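Long-range contacts in oxidoreductase, 2OG-Fe(II) oxygenase family (Burkholderia pseudomallei, PDB 6N1F), which binds iron and probably acts as an oxidoreductase of the 2-oxoglutarate-dependent, non-haem iron type: residues V46-L51 with N191-A196; K148-G153 with R212-N217; S167-L172 with R219-Y224; G179-H184 with H207-R212. All blocks are in the same frame, centred on the assembly; numbering follows the deposited sequence.

Contact 1: V46-L51 with N191-A196; sequences VGTVML and NVFAPA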
loop_
_atom_site.group_PDB
_atom_site.type_symbol
_atom_site.label_atom_id
_atom_site.label_comp_id
_atom_site.label_asym_id
_atom_site.label_seq_id
_atom_site.Cartn_x
_atom_site.Cartn_y
_atom_site.Cartn_z
ATOM N N VAL A 46 14.776 -5.417 6.903
ATOM C CA VAL A 46 14.823 -4.198 6.105
ATOM C C VAL A 46 13.687 -3.254 6.481
ATOM O O VAL A 46 13.874 -2.035 6.544
ATOM C CB VAL A 46 14.785 -4.559 4.606
ATOM C CG1 VAL A 46 14.615 -3.322 3.761
ATOM C CG2 VAL A 46 16.035 -5.308 4.204
ATOM N N GLY A 47 12.492 -3.788 6.726
ATOM C CA GLY A 47 11.338 -2.961 6.997
ATOM C C GLY A 47 10.411 -2.795 5.816
ATOM O O GLY A 47 9.322 -2.236 5.980
ATOM N N THR A 48 10.803 -3.296 4.645
ATOM C CA THR A 48 10.060 -3.159 3.402
ATOM C C THR A 48 10.421 -4.336 2.512
ATOM O O THR A 48 11.570 -4.773 2.492
ATOM C CB THR A 48 10.401 -1.840 2.691
ATOM O OG1 THR A 48 10.213 -0.759 3.603
ATOM C CG2 THR A 48 9.491 -1.625 1.487
ATOM N N VAL A 49 9.438 -4.859 1.788
ATOM C CA VAL A 49 9.679 -5.921 0.824
ATOM C C VAL A 49 8.743 -5.712 -0.361
ATOM O O VAL A 49 7.601 -5.272 -0.190
ATOM C CB VAL A 49 9.498 -7.303 1.481
ATOM C CG1 VAL A 49 8.043 -7.504 1.922
ATOM C CG2 VAL A 49 9.937 -8.388 0.544
HETATM N N MSE A 50 9.245 -5.991 -1.564
HETATM C CA MSE A 50 8.456 -5.928 -2.804
HETATM C C MSE A 50 8.252 -7.332 -3.354
HETATM O O MSE A 50 9.214 -8.059 -3.609
HETATM C CB MSE A 50 9.145 -5.057 -3.873
HETATM C CG MSE A 50 8.352 -4.911 -5.142
HETATM SE SE MSE A 50 9.010 -3.388 -6.185
HETATM C CE MSE A 50 10.844 -4.014 -6.554
ATOM N N LEU A 51 6.998 -7.706 -3.541
ATOM C CA LEU A 51 6.717 -9.045 -4.029
ATOM C C LEU A 51 6.530 -9.019 -5.543
ATOM O O LEU A 51 5.987 -8.048 -6.080
ATOM C CB LEU A 51 5.461 -9.594 -3.360
ATOM C CG LEU A 51 5.403 -9.377 -1.844
ATOM C CD1 LEU A 51 4.014 -9.724 -1.291
ATOM C CD2 LEU A 51 6.486 -10.169 -1.126
ATOM N N ASN A 191 16.051 3.190 1.115
ATOM C CA ASN A 191 15.708 1.970 0.382
ATOM C C ASN A 191 14.763 2.314 -0.765
ATOM O O ASN A 191 13.633 2.756 -0.532
ATOM C CB ASN A 191 15.061 0.944 1.322
ATOM C CG ASN A 191 15.932 0.638 2.521
ATOM O OD1 ASN A 191 17.155 0.667 2.424
ATOM N ND2 ASN A 191 15.315 0.362 3.657
ATOM N N VAL A 192 15.211 2.083 -1.996
ATOM C CA VAL A 192 14.509 2.525 -3.197
ATOM C C VAL A 192 13.845 1.327 -3.860
ATOM O O VAL A 192 14.512 0.325 -4.148
ATOM C CB VAL A 192 15.471 3.215 -4.182
ATOM C CG1 VAL A 192 14.720 3.644 -5.447
ATOM C CG2 VAL A 192 16.131 4.394 -3.527
ATOM N N PHE A 193 12.548 1.451 -4.149
ATOM C CA PHE A 193 11.775 0.391 -4.788
ATOM C C PHE A 193 11.102 0.965 -6.019
ATOM O O PHE A 193 10.296 1.892 -5.903
ATOM C CB PHE A 193 10.716 -0.192 -3.842
ATOM C CG PHE A 193 11.289 -0.852 -2.631
ATOM C CD1 PHE A 193 11.420 -2.227 -2.573
ATOM C CD2 PHE A 193 11.698 -0.092 -1.548
ATOM C CE1 PHE A 193 11.958 -2.821 -1.448
ATOM C CE2 PHE A 193 12.236 -0.672 -0.436
ATOM C CZ PHE A 193 12.369 -2.050 -0.382
ATOM N N ALA A 194 11.428 0.405 -7.185
ATOM C CA ALA A 194 10.782 0.730 -8.449
ATOM C C ALA A 194 9.730 -0.330 -8.744
ATOM O O ALA A 194 10.091 -1.482 -9.004
ATOM C CB ALA A 194 11.810 0.779 -9.575
ATOM N N PRO A 195 8.458 -0.018 -8.699
ATOM C CA PRO A 195 7.459 -1.083 -8.801
ATOM C C PRO A 195 6.953 -1.206 -10.218
ATOM O O PRO A 195 6.901 -0.217 -10.951
ATOM C CB PRO A 195 6.360 -0.613 -7.843
ATOM C CG PRO A 195 6.395 0.882 -8.013
ATOM C CD PRO A 195 7.837 1.270 -8.356
ATOM N N ALA A 196 6.594 -2.416 -10.619
ATOM C CA ALA A 196 5.987 -2.656 -11.913
ATOM C C ALA A 196 4.558 -3.129 -11.701
ATOM O O ALA A 196 4.119 -3.391 -10.576
ATOM C CB ALA A 196 6.801 -3.676 -12.719
HETATM O O HOH W 1 12.787 -0.144 4.544
#
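T48 and F193 meet in a buried contact between the two sheets of the fold, an edge strand of the seven-stranded antiparallel sheet on one side and a strand of the smaller four-stranded sheet on the other. The two layers make the double-stranded beta-helix (jelly-roll) expected of a 2OG-Fe(II) oxygenase. Strands 48-51 and 191-193 run nearly the same way, 19° apart, with their axes 8.9 Å from each other. T48 CG2 lies over one face of the F193 ring, 3.8 Å from the centroid, a CH-pi contact. That methyl is anti to the backbone N (chi1 -53° for OG1), which leaves the hydroxyl beside the N. There OG1 shares a water with V46 O and N191 ND2; the N191 amide ND2 donates to this water over 2.7 Å. OG1 also bonds T203. Further along, M50 CB sits 3.9 Å from F193 CD1. The chain of this selenomethionine then runs out until its bend at chi3 (63°), with M50 SE 4.2 Å from P195 CB. I201 of strand 200-204 touches T48, M50 and F193, F29 of strand 27-29 stacks on the F193 ring, and helix 36-45 packs against V49 and L51 from the other face of strand 48-51.

Contact 2: K148-G153 with R212-N217; sequences KDSFIG and RTVRAN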
loop_
_atom_site.group_PDB
_atom_site.type_symbol
_atom_site.label_atom_id
_atom_site.label_comp_id
_atom_site.label_asym_id
_atom_site.label_seq_id
_atom_site.Cartn_x
_atom_site.Cartn_y
_atom_site.Cartn_z
ATOM N N LYS A 148 1.860 12.869 -14.172
ATOM C CA LYS A 148 3.232 13.298 -14.410
ATOM C C LYS A 148 3.568 14.506 -13.553
ATOM O O LYS A 148 2.782 15.453 -13.470
ATOM C CB LYS A 148 3.434 13.641 -15.881
ATOM C CG LYS A 148 4.871 13.900 -16.268
ATOM C CD LYS A 148 4.992 14.086 -17.777
ATOM C CE LYS A 148 6.359 14.640 -18.164
ATOM N NZ LYS A 148 6.774 15.741 -17.258
ATOM N N ASP A 149 4.730 14.450 -12.899
ATOM C CA ASP A 149 5.321 15.495 -12.059
ATOM C C ASP A 149 4.688 15.536 -10.673
ATOM O O ASP A 149 5.066 16.385 -9.864
ATOM C CB ASP A 149 5.238 16.891 -12.695
ATOM C CG ASP A 149 5.967 16.962 -14.011
ATOM O OD1 ASP A 149 7.161 16.588 -14.050
ATOM O OD2 ASP A 149 5.343 17.369 -15.010
ATOM N N SER A 150 3.752 14.652 -10.366
ATOM C CA SER A 150 3.312 14.512 -8.990
ATOM C C SER A 150 4.359 13.754 -8.169
ATOM O O SER A 150 5.247 13.083 -8.702
ATOM C CB SER A 150 1.967 13.782 -8.936
ATOM O OG SER A 150 2.082 12.479 -9.485
ATOM N N PHE A 151 4.237 13.869 -6.850
ATOM C CA PHE A 151 5.083 13.152 -5.904
ATOM C C PHE A 151 4.361 13.103 -4.566
ATOM O O PHE A 151 3.371 13.806 -4.347
ATOM C CB PHE A 151 6.458 13.812 -5.755
ATOM C CG PHE A 151 6.403 15.237 -5.279
ATOM C CD1 PHE A 151 6.354 15.532 -3.926
ATOM C CD2 PHE A 151 6.417 16.282 -6.188
ATOM C CE1 PHE A 151 6.304 16.846 -3.490
ATOM C CE2 PHE A 151 6.364 17.598 -5.760
ATOM C CZ PHE A 151 6.308 17.880 -4.412
ATOM N N ILE A 152 4.867 12.262 -3.669
ATOM C CA ILE A 152 4.433 12.243 -2.277
ATOM C C ILE A 152 5.645 12.580 -1.431
ATOM O O ILE A 152 6.548 11.750 -1.282
ATOM C CB ILE A 152 3.856 10.894 -1.847
ATOM C CG1 ILE A 152 2.737 10.466 -2.785
ATOM C CG2 ILE A 152 3.342 11.005 -0.419
ATOM C CD1 ILE A 152 1.563 11.377 -2.722
ATOM N N GLY A 153 5.661 13.779 -0.865
ATOM C CA GLY A 153 6.764 14.180 -0.018
ATOM C C GLY A 153 6.858 13.328 1.233
ATOM O O GLY A 153 5.952 12.576 1.599
ATOM N N ARG A 212 8.799 9.295 -5.224
ATOM C CA ARG A 212 9.511 10.320 -5.970
ATOM C C ARG A 212 8.762 10.668 -7.251
ATOM O O ARG A 212 7.820 9.982 -7.670
ATOM C CB ARG A 212 10.946 9.884 -6.275
ATOM C CG ARG A 212 11.757 9.697 -5.013
ATOM C CD ARG A 212 13.214 9.420 -5.282
ATOM N NE ARG A 212 13.992 9.546 -4.052
ATOM C CZ ARG A 212 15.230 9.087 -3.892
ATOM N NH1 ARG A 212 15.839 8.439 -4.881
ATOM N NH2 ARG A 212 15.849 9.260 -2.735
ATOM N N THR A 213 9.200 11.768 -7.863
ATOM C CA THR A 213 8.480 12.399 -8.957
ATOM C C THR A 213 8.110 11.394 -10.033
ATOM O O THR A 213 8.941 10.589 -10.459
ATOM C CB THR A 213 9.346 13.513 -9.560
ATOM O OG1 THR A 213 9.831 14.334 -8.503
ATOM C CG2 THR A 213 8.533 14.365 -10.510
ATOM N N VAL A 214 6.854 11.453 -10.469
ATOM C CA VAL A 214 6.395 10.656 -11.598
ATOM C C VAL A 214 6.879 11.333 -12.868
ATOM O O VAL A 214 6.603 12.514 -13.092
ATOM C CB VAL A 214 4.870 10.504 -11.597
ATOM C CG1 VAL A 214 4.432 9.752 -12.830
ATOM C CG2 VAL A 214 4.415 9.755 -10.342
ATOM N N ARG A 215 7.600 10.589 -13.701
ATOM C CA ARG A 215 8.290 11.187 -14.829
ATOM C C ARG A 215 7.609 10.923 -16.162
ATOM O O ARG A 215 7.953 11.583 -17.150
ATOM C CB ARG A 215 9.751 10.706 -14.877
ATOM C CG ARG A 215 10.623 11.333 -13.781
ATOM C CD ARG A 215 12.115 11.192 -14.029
ATOM N NE ARG A 215 12.719 10.189 -13.162
ATOM C CZ ARG A 215 13.192 9.016 -13.579
ATOM N NH1 ARG A 215 13.150 8.700 -14.871
ATOM N NH2 ARG A 215 13.717 8.159 -12.705
ATOM N N ALA A 216 6.645 10.009 -16.221
ATOM C CA ALA A 216 5.912 9.828 -17.465
ATOM C C ALA A 216 4.562 9.191 -17.174
ATOM O O ALA A 216 4.369 8.542 -16.143
ATOM C CB ALA A 216 6.709 8.990 -18.475
ATOM N N ASN A 217 3.643 9.384 -18.125
ATOM C CA ASN A 217 2.240 8.985 -18.075
ATOM C C ASN A 217 1.624 9.151 -16.690
ATOM O O ASN A 217 1.374 10.279 -16.249
ATOM C CB ASN A 217 2.074 7.543 -18.560
ATOM C CG ASN A 217 0.639 7.234 -18.983
ATOM O OD1 ASN A 217 -0.142 8.139 -19.288
ATOM N ND2 ASN A 217 0.290 5.952 -19.000
HETATM O O HOH W 2 0.380 12.712 -16.640
#
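D149 and V214 are joined by the first of two backbone hydrogen bonds in an irregular, antiparallel-like pairing at the surface of the 2OG-Fe(II) oxygenase fold, between the turn after strand 137-147 and the loop leading into strand 218-227. D149 N gives to V214 O at 2.7 Å, and V214 N returns a bond to S150 O at 2.9 Å. Side chains fill in around this pair. V214 turns its CB to the opposite segment and touches it with both methyls: CG1, anti to the backbone N (chi1 176°), reaches toward K148 CA, while V214 CG2 comes 3.7 Å from S150 OG. That hydroxyl stands between its own N and carbonyl carbon and bonds L147 O. T213 lays its methyl CG2 against D149 CA, 3.7 Å away. F151 starts toward T213 with CB, but its ring leads away. Extended through chi3, K148 carries its methylenes past the carbonyls of V214 and R215; K148 CE lies 3.6 Å from R215 O. The final bend at chi4 (-44°) turns the ammonium back to its neighbour, where K148 NZ forms a salt bridge with D149 OD2 at 3.1 Å, meeting that oxygen on its syn side but 29° out of the carboxylate plane.

Contact 3: S167-L172 with R219-Y224; sequences SVVIQL and RTSLVY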
loop_
_atom_site.group_PDB
_atom_site.type_symbol
_atom_site.label_atom_id
_atom_site.label_comp_id
_atom_site.label_asym_id
_atom_site.label_seq_id
_atom_site.Cartn_x
_atom_site.Cartn_y
_atom_site.Cartn_z
ATOM N N SER A 167 1.580 -1.258 5.829
ATOM C CA SER A 167 0.963 -0.705 4.650
ATOM C C SER A 167 1.185 -1.692 3.513
ATOM O O SER A 167 2.235 -2.334 3.443
ATOM C CB SER A 167 1.585 0.668 4.330
ATOM O OG SER A 167 1.114 1.152 3.095
ATOM N N VAL A 168 0.188 -1.834 2.641
ATOM C CA VAL A 168 0.269 -2.697 1.470
ATOM C C VAL A 168 -0.075 -1.859 0.251
ATOM O O VAL A 168 -1.033 -1.080 0.279
ATOM C CB VAL A 168 -0.672 -3.920 1.562
ATOM C CG1 VAL A 168 -0.515 -4.770 0.342
ATOM C CG2 VAL A 168 -0.349 -4.729 2.798
ATOM N N VAL A 169 0.709 -2.012 -0.814
ATOM C CA VAL A 169 0.550 -1.219 -2.026
ATOM C C VAL A 169 0.628 -2.137 -3.221
ATOM O O VAL A 169 1.656 -2.789 -3.437
ATOM C CB VAL A 169 1.617 -0.124 -2.143
ATOM C CG1 VAL A 169 1.305 0.739 -3.337
ATOM C CG2 VAL A 169 1.640 0.682 -0.887
ATOM N N ILE A 170 -0.434 -2.161 -4.015
ATOM C CA ILE A 170 -0.521 -2.967 -5.222
ATOM C C ILE A 170 -0.362 -2.035 -6.405
ATOM O O ILE A 170 -1.098 -1.049 -6.514
ATOM C CB ILE A 170 -1.863 -3.697 -5.310
ATOM C CG1 ILE A 170 -2.135 -4.443 -4.012
ATOM C CG2 ILE A 170 -1.895 -4.639 -6.516
ATOM C CD1 ILE A 170 -3.454 -5.171 -4.046
ATOM N N GLN A 171 0.573 -2.343 -7.301
ATOM C CA GLN A 171 0.846 -1.454 -8.427
ATOM C C GLN A 171 -0.052 -1.847 -9.584
ATOM O O GLN A 171 0.058 -2.954 -10.122
ATOM C CB GLN A 171 2.312 -1.489 -8.857
ATOM C CG GLN A 171 2.667 -0.464 -9.954
ATOM C CD GLN A 171 2.394 0.981 -9.536
ATOM O OE1 GLN A 171 2.003 1.818 -10.357
ATOM N NE2 GLN A 171 2.593 1.273 -8.260
ATOM N N LEU A 172 -0.937 -0.938 -9.956
ATOM C CA LEU A 172 -1.830 -1.126 -11.074
ATOM C C LEU A 172 -1.410 -0.315 -12.275
ATOM O O LEU A 172 -2.098 -0.346 -13.307
ATOM C CB LEU A 172 -3.259 -0.753 -10.670
ATOM C CG LEU A 172 -3.878 -1.622 -9.571
ATOM C CD1 LEU A 172 -5.263 -1.109 -9.190
ATOM C CD2 LEU A 172 -3.935 -3.087 -10.005
ATOM N N ARG A 219 0.812 6.905 -12.634
ATOM C CA ARG A 219 1.150 5.817 -11.729
ATOM C C ARG A 219 -0.058 5.589 -10.837
ATOM O O ARG A 219 -0.517 6.518 -10.157
ATOM C CB ARG A 219 2.410 6.158 -10.918
ATOM C CG ARG A 219 2.822 5.192 -9.792
ATOM C CD ARG A 219 3.665 5.997 -8.802
ATOM N NE ARG A 219 4.595 5.224 -7.987
ATOM C CZ ARG A 219 4.337 4.793 -6.753
ATOM N NH1 ARG A 219 3.156 5.039 -6.177
ATOM N NH2 ARG A 219 5.266 4.135 -6.084
ATOM N N THR A 220 -0.589 4.367 -10.865
ATOM C CA THR A 220 -1.836 4.013 -10.194
ATOM C C THR A 220 -1.579 2.869 -9.228
ATOM O O THR A 220 -1.035 1.837 -9.623
ATOM C CB THR A 220 -2.902 3.598 -11.203
ATOM O OG1 THR A 220 -3.007 4.603 -12.217
ATOM C CG2 THR A 220 -4.246 3.403 -10.514
ATOM N N SER A 221 -1.977 3.043 -7.976
ATOM C CA SER A 221 -1.673 2.046 -6.964
ATOM C C SER A 221 -2.828 1.919 -5.986
ATOM O O SER A 221 -3.462 2.915 -5.631
ATOM C CB SER A 221 -0.377 2.405 -6.219
ATOM O OG SER A 221 -0.476 3.659 -5.567
ATOM N N LEU A 222 -3.099 0.687 -5.558
ATOM C CA LEU A 222 -4.045 0.420 -4.476
ATOM C C LEU A 222 -3.276 0.376 -3.158
ATOM O O LEU A 222 -2.375 -0.455 -2.988
ATOM C CB LEU A 222 -4.780 -0.904 -4.719
ATOM C CG LEU A 222 -6.064 -1.162 -3.945
ATOM C CD1 LEU A 222 -6.733 -2.388 -4.524
ATOM C CD2 LEU A 222 -5.825 -1.370 -2.482
ATOM N N VAL A 223 -3.663 1.229 -2.214
ATOM C CA VAL A 223 -2.949 1.390 -0.955
ATOM C C VAL A 223 -3.904 1.045 0.182
ATOM O O VAL A 223 -5.041 1.521 0.204
ATOM C CB VAL A 223 -2.407 2.826 -0.804
ATOM C CG1 VAL A 223 -1.779 3.013 0.555
ATOM C CG2 VAL A 223 -1.401 3.130 -1.895
ATOM N N TYR A 224 -3.454 0.220 1.122
ATOM C CA TYR A 224 -4.280 -0.014 2.302
ATOM C C TYR A 224 -3.412 -0.236 3.528
ATOM O O TYR A 224 -2.214 -0.511 3.431
ATOM C CB TYR A 224 -5.270 -1.180 2.126
ATOM C CG TYR A 224 -4.760 -2.543 1.671
ATOM C CD1 TYR A 224 -4.773 -3.637 2.534
ATOM C CD2 TYR A 224 -4.353 -2.757 0.358
ATOM C CE1 TYR A 224 -4.351 -4.903 2.112
ATOM C CE2 TYR A 224 -3.925 -4.018 -0.074
ATOM C CZ TYR A 224 -3.926 -5.079 0.800
ATOM O OH TYR A 224 -3.495 -6.305 0.353
#
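Y224 holds its ring between its own backbone N and carbonyl carbon (chi1 53°), and this rotation lays it over V168 across the strand pair. V168 CB stands over one face of the ring, 3.7 Å from the centroid and offset toward the rim, in a CH-pi contact. V168 CG1, anti to the backbone N, reaches on to the phenol end, 3.4 Å from Y224 OH. I170 CD1 lies at the ring edge, 4.2 Å from Y224 CE2. These residues and L222 lie on the sheet face that packs against helix 109-117, whose L117 touches I170, L222 and Y224. Strands 166-171 and 218-227 are central neighbours in the seven-stranded antiparallel sheet of the double-stranded beta-helix. V168 with Y224 and I170 with L222 form hydrogen-bonded pairs, each through two reciprocal N-H...O bonds; a further bond from L172 N to T220 O, 2.8 Å, extends the ladder. V169 with V223 and Q171 with S221 are the non-hydrogen-bonded pairs, their side chains on the opposite face. There V169 CG1 touches V223 CG2 at 3.9 Å. Q171 bends at chi2 (59°), folding its amide across the R219 side chain: Q171 NE2 sits over the centre of the R219 guanidinium, 4.2 Å above its plane, with the two planes 62° apart. Q171 OE1 lies 3.5 Å from R219 CG and takes a weak hydrogen bond from G173 N. R219 NE donates to G179 O.

Contact 4: G179-H184 with H207-R212; sequences GEFVVH and HRHEVR. With FE (Fe (III) ion), chain E.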
loop_
_atom_site.group_PDB
_atom_site.type_symbol
_atom_site.label_atom_id
_atom_site.label_comp_id
_atom_site.label_asym_id
_atom_site.label_seq_id
_atom_site.Cartn_x
_atom_site.Cartn_y
_atom_site.Cartn_z
ATOM N N GLY A 179 8.651 7.729 -10.055
ATOM C CA GLY A 179 7.653 7.203 -9.134
ATOM C C GLY A 179 8.151 6.137 -8.178
ATOM O O GLY A 179 7.369 5.266 -7.762
ATOM N N GLU A 180 9.427 6.179 -7.806
ATOM C CA GLU A 180 9.935 5.185 -6.875
ATOM C C GLU A 180 9.356 5.385 -5.477
ATOM O O GLU A 180 9.166 6.508 -5.001
ATOM C CB GLU A 180 11.456 5.214 -6.818
ATOM C CG GLU A 180 12.147 4.872 -8.135
ATOM C CD GLU A 180 12.351 6.091 -9.001
ATOM O OE1 GLU A 180 11.812 7.158 -8.629
ATOM O OE2 GLU A 180 13.051 5.989 -10.041
ATOM N N PHE A 181 9.058 4.274 -4.828
ATOM C CA PHE A 181 8.689 4.277 -3.426
ATOM C C PHE A 181 9.980 4.208 -2.613
ATOM O O PHE A 181 10.727 3.231 -2.720
ATOM C CB PHE A 181 7.760 3.094 -3.147
ATOM C CG PHE A 181 7.340 2.996 -1.748
ATOM C CD1 PHE A 181 6.333 3.809 -1.266
ATOM C CD2 PHE A 181 7.963 2.108 -0.886
ATOM C CE1 PHE A 181 5.956 3.739 0.055
ATOM C CE2 PHE A 181 7.576 2.025 0.427
ATOM C CZ PHE A 181 6.576 2.849 0.900
ATOM N N VAL A 182 10.268 5.256 -1.834
ATOM C CA VAL A 182 11.523 5.357 -1.098
ATOM C C VAL A 182 11.241 5.411 0.394
ATOM O O VAL A 182 10.500 6.285 0.858
ATOM C CB VAL A 182 12.332 6.585 -1.529
ATOM C CG1 VAL A 182 13.664 6.579 -0.825
ATOM C CG2 VAL A 182 12.509 6.583 -3.044
ATOM N N VAL A 183 11.882 4.509 1.145
ATOM C CA VAL A 183 11.826 4.453 2.601
ATOM C C VAL A 183 13.126 4.994 3.168
ATOM O O VAL A 183 14.216 4.664 2.676
ATOM C CB VAL A 183 11.596 3.010 3.093
ATOM C CG1 VAL A 183 11.452 2.977 4.606
ATOM C CG2 VAL A 183 10.404 2.389 2.406
ATOM N N HIS A 184 13.015 5.793 4.234
ATOM C CA HIS A 184 14.143 6.454 4.889
ATOM C C HIS A 184 14.252 6.023 6.350
ATOM O O HIS A 184 13.959 6.805 7.266
ATOM C CB HIS A 184 13.997 7.971 4.799
ATOM C CG HIS A 184 14.048 8.496 3.399
ATOM N ND1 HIS A 184 15.156 9.133 2.892
ATOM C CD2 HIS A 184 13.139 8.467 2.401
ATOM C CE1 HIS A 184 14.928 9.481 1.639
ATOM N NE2 HIS A 184 13.710 9.090 1.316
ATOM N N HIS A 207 8.741 3.715 9.498
ATOM C CA HIS A 207 9.750 4.456 8.760
ATOM C C HIS A 207 9.098 5.519 7.900
ATOM O O HIS A 207 8.070 5.271 7.263
ATOM C CB HIS A 207 10.577 3.540 7.866
ATOM C CG HIS A 207 11.319 2.481 8.611
ATOM N ND1 HIS A 207 12.278 2.770 9.555
ATOM C CD2 HIS A 207 11.240 1.131 8.551
ATOM C CE1 HIS A 207 12.760 1.642 10.047
ATOM N NE2 HIS A 207 12.147 0.633 9.455
ATOM N N ARG A 208 9.710 6.699 7.895
ATOM C CA ARG A 208 9.346 7.731 6.940
ATOM C C ARG A 208 9.512 7.197 5.523
ATOM O O ARG A 208 10.407 6.393 5.251
ATOM C CB ARG A 208 10.225 8.965 7.167
ATOM C CG ARG A 208 10.042 9.615 8.532
ATOM C CD ARG A 208 11.051 10.747 8.793
ATOM N NE ARG A 208 10.815 11.958 7.999
ATOM C CZ ARG A 208 9.862 12.858 8.255
ATOM N NH1 ARG A 208 9.033 12.680 9.273
ATOM N NH2 ARG A 208 9.727 13.933 7.483
ATOM N N HIS A 209 8.630 7.620 4.617
ATOM C CA HIS A 209 8.714 7.166 3.231
ATOM C C HIS A 209 8.071 8.188 2.300
ATOM O O HIS A 209 7.385 9.116 2.734
ATOM C CB HIS A 209 8.059 5.798 3.036
ATOM C CG HIS A 209 6.611 5.770 3.391
ATOM N ND1 HIS A 209 6.135 5.118 4.508
ATOM C CD2 HIS A 209 5.533 6.316 2.781
ATOM C CE1 HIS A 209 4.824 5.258 4.568
ATOM N NE2 HIS A 209 4.432 5.980 3.532
ATOM N N GLU A 210 8.280 7.982 0.999
ATOM C CA GLU A 210 7.895 8.960 -0.004
ATOM C C GLU A 210 7.823 8.278 -1.355
ATOM O O GLU A 210 8.441 7.232 -1.584
ATOM C CB GLU A 210 8.910 10.105 -0.081
ATOM C CG GLU A 210 10.190 9.653 -0.750
ATOM C CD GLU A 210 11.200 10.775 -0.989
ATOM O OE1 GLU A 210 10.781 11.925 -1.233
ATOM O OE2 GLU A 210 12.417 10.492 -0.939
ATOM N N VAL A 211 7.104 8.910 -2.268
ATOM C CA VAL A 211 7.103 8.512 -3.665
ATOM C C VAL A 211 7.766 9.633 -4.454
ATOM O O VAL A 211 7.366 10.796 -4.336
ATOM C CB VAL A 211 5.677 8.224 -4.162
ATOM C CG1 VAL A 211 5.710 7.752 -5.609
ATOM C CG2 VAL A 211 4.985 7.181 -3.257
ATOM N N ARG A 212 8.799 9.295 -5.224
ATOM C CA ARG A 212 9.511 10.320 -5.970
ATOM C C ARG A 212 8.762 10.668 -7.251
ATOM O O ARG A 212 7.820 9.982 -7.670
ATOM C CB ARG A 212 10.946 9.884 -6.275
ATOM C CG ARG A 212 11.757 9.697 -5.013
ATOM C CD ARG A 212 13.214 9.420 -5.282
ATOM N NE ARG A 212 13.992 9.546 -4.052
ATOM C CZ ARG A 212 15.230 9.087 -3.892
ATOM N NH1 ARG A 212 15.839 8.439 -4.881
ATOM N NH2 ARG A 212 15.849 9.260 -2.735
HETATM FE FE FE E . 2.362 6.501 3.203
HETATM O O HOH W 3 12.058 7.025 9.238
HETATM O O HOH W 4 2.484 6.733 0.697
#
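V182 and E210 exchange two backbone hydrogen bonds at the middle of this antiparallel strand pair. V182 N reaches E210 O over 2.7 Å in an almost straight line (179°), whereas the return bond from E210 N to V182 O is more bent (137°). R212 N donates to E180 O at one end of the pair and H184 N to R208 O at the other. Beyond that, a water accepts from R208 N and donates to H184 O, so both backbone groups find a partner where the strands part. Side chains add a polar link on the face of V182: H184 NE2 donates to E210 OE2 at 3.0 Å, approaching from above the carboxylate plane. The same oxygen has a long ion pair with R212 NE, and R212 NH2 forms a salt bridge with E26. V182 CG2 lies over one face of the R212 guanidinium, 3.5 Å from R212 NE. Strands 181-184 and 208-211 belong to the smaller sheet of the double-stranded beta-helix, and the opposite face of the pair carries iron. H209 NE2 binds the iron(III) at 2.2 Å; H155 and D157 complete the two-histidine, one-carboxylate facial triad, and a water is bound to the metal at 2.5 Å. H209 ND1 makes a weak bond to H207 O, 3.4 Å. F181 CZ sits over one face of the H209 ring, toward its rim; the two planes are 38° apart. V183 CG1 presses on H207 CB at 3.4 Å.

In the fold
Contacts 1 and 4 meet where strands 191-193 and 181-184 pair in the four-stranded sheet, their centres about 9 Å apart: N191 N bonds V183 O at 2.8 Å and F193 O meets F181 N at 2.9 Å. Contact 4 supplies one iron ligand. Contact 3 lies in the facing sheet, with the S167 side chain about 5 Å from the iron, while the side chain of T48 in contact 1 is about 11 Å from it. R219 CZ packs on V211 CG1 at 3.5 Å, bringing contact 3 against contact 4. Contact 2 shares R212 with contact 4 and lies beside its strand 208-211, where I152 N bonds V211 O at 3.0 Å; H155 follows closely in sequence. Contact 4 is nested within the chain loops closed by contacts 2 and 3.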